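Local coordinates for protein aminopeptidase N (Francisella tularensis subsp. tularensis, PDB 5DLL) that probably removes N-terminal amino acids, preferably alanine, from intracellular peptides as a zinc-dependent M1-family aminopeptidase, at residues A[294-297]-A[298-301]. Residues are numbered along the deposited sequence; the frame is centred on the assembly and turned at random.
Sequences TATD and KDFE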
loop_
_atom_site.group_PDB
_atom_site.type_symbol
_atom_site.label_atom_id
_atom_site.label_comp_id
_atom_site.label_asym_id
_atom_site.label_seq_id
_atom_site.Cartn_x
_atom_site.Cartn_y
_atom_site.Cartn_z
ATOM N N THR A 294 14.209 18.559 -2.002
ATOM C CA THR A 294 14.453 17.175 -2.414
ATOM C C THR A 294 13.214 16.356 -2.760
ATOM O O THR A 294 13.263 15.531 -3.671
ATOM C CB THR A 294 15.229 16.413 -1.325
ATOM O OG1 THR A 294 14.494 16.445 -0.095
ATOM C CG2 THR A 294 16.603 17.031 -1.122
ATOM N N ALA A 295 12.119 16.548 -2.032
ATOM C CA ALA A 295 10.923 15.729 -2.242
ATOM C C ALA A 295 10.140 16.197 -3.470
ATOM O O ALA A 295 9.956 17.399 -3.683
ATOM C CB ALA A 295 10.039 15.742 -1.003
ATOM N N THR A 296 9.703 15.238 -4.285
ATOM C CA THR A 296 8.828 15.517 -5.420
ATOM C C THR A 296 7.390 15.578 -4.919
ATOM O O THR A 296 7.125 15.301 -3.750
ATOM C CB THR A 296 8.942 14.438 -6.525
ATOM O OG1 THR A 296 8.537 13.159 -6.014
ATOM C CG2 THR A 296 10.373 14.347 -7.067
ATOM N N ASP A 297 6.465 15.942 -5.802
ATOM C CA ASP A 297 5.044 15.992 -5.447
ATOM C C ASP A 297 4.554 14.612 -5.033
ATOM O O ASP A 297 3.706 14.488 -4.154
ATOM C CB ASP A 297 4.198 16.505 -6.618
ATOM C CG ASP A 297 4.522 17.942 -6.998
ATOM O OD1 ASP A 297 4.818 18.754 -6.090
ATOM O OD2 ASP A 297 4.466 18.260 -8.211
ATOM N N LYS A 298 5.100 13.580 -5.672
ATOM C CA LYS A 298 4.766 12.194 -5.357
ATOM C C LYS A 298 5.244 11.803 -3.955
ATOM O O LYS A 298 4.541 11.103 -3.231
ATOM C CB LYS A 298 5.381 11.265 -6.413
ATOM C CG LYS A 298 4.967 9.805 -6.313
ATOM C CD LYS A 298 3.454 9.640 -6.242
ATOM C CE LYS A 298 3.013 8.255 -6.691
ATOM N NZ LYS A 298 3.760 7.155 -6.018
ATOM N N ASP A 299 6.434 12.262 -3.580
ATOM C CA ASP A 299 6.983 11.982 -2.256
ATOM C C ASP A 299 6.109 12.576 -1.164
ATOM O O ASP A 299 5.804 11.905 -0.178
ATOM C CB ASP A 299 8.403 12.533 -2.119
ATOM C CG ASP A 299 9.396 11.825 -3.018
ATOM O OD1 ASP A 299 9.074 10.738 -3.543
ATOM O OD2 ASP A 299 10.505 12.367 -3.206
ATOM N N PHE A 300 5.712 13.833 -1.341
ATOM C CA PHE A 300 4.811 14.500 -0.398
ATOM C C PHE A 300 3.462 13.782 -0.266
ATOM O O PHE A 300 2.923 13.672 0.836
ATOM C CB PHE A 300 4.570 15.945 -0.824
ATOM C CG PHE A 300 5.715 16.874 -0.530
ATOM C CD1 PHE A 300 6.006 17.247 0.777
ATOM C CD2 PHE A 300 6.473 17.416 -1.558
ATOM C CE1 PHE A 300 7.044 18.124 1.057
ATOM C CE2 PHE A 300 7.511 18.294 -1.285
ATOM C CZ PHE A 300 7.795 18.648 0.024
ATOM N N GLU A 301 2.922 13.296 -1.384
ATOM C CA GLU A 301 1.636 12.585 -1.385
ATOM C C GLU A 301 1.703 11.265 -0.618
ATOM O O GLU A 301 0.725 10.863 0.028
ATOM C CB GLU A 301 1.167 12.303 -2.815
ATOM C CG GLU A 301 -0.311 11.944 -2.919
ATOM C CD GLU A 301 -0.573 10.731 -3.794
ATOM O OE1 GLU A 301 -1.243 10.882 -4.838
ATOM O OE2 GLU A 301 -0.111 9.622 -3.433
HETATM O O HOH W 1 6.459 13.635 -8.466
#
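T296 and D299 bond to each other twice, each side chain taking the other's backbone N-H, but the two halves of the exchange are unequal. T296 N reaches D299 OD2 at 3.2 Å in a nearly straight bond (165°). It meets that oxygen from above the carboxylate plane, 54° out of it. The return bond, from D299 N to T296 OG1, is weak at 3.3 Å. With OG1 lying between the backbone N and the carbonyl carbon (chi1 62°), the hydroxyl is turned toward the first turn of the helix, while D299, with CG beside its own backbone N, carries its carboxylate back to T296 N at the helix start. This is a capping box, with T296 as the N-cap of helix 297-312, the helix that farther along carries the zinc ligands H309 and H313 of the HExxH motif. A water adds to the cap: it accepts from K298 N at 3.1 Å and makes a weak hydrogen bond with T296 OG1. Regular helical bonding then begins with F300 N to T296 O and E301 N to D297 O. On the flank of the cap, A295 CB sits over one face of the F300 ring in a CH-pi contact, 3.9 Å from the centroid and displaced toward the rim, nearest CE2. Near the plane of the same ring, at its edge, lies D297 CA, and Y237 packs edge-to-face with F300. The carboxylates of D297 and D299 also reach into the C-terminal helical region: D299 OD2 forms a salt bridge with K746, and the D297 carboxylate divides its oxygens between Y664 OH and R674.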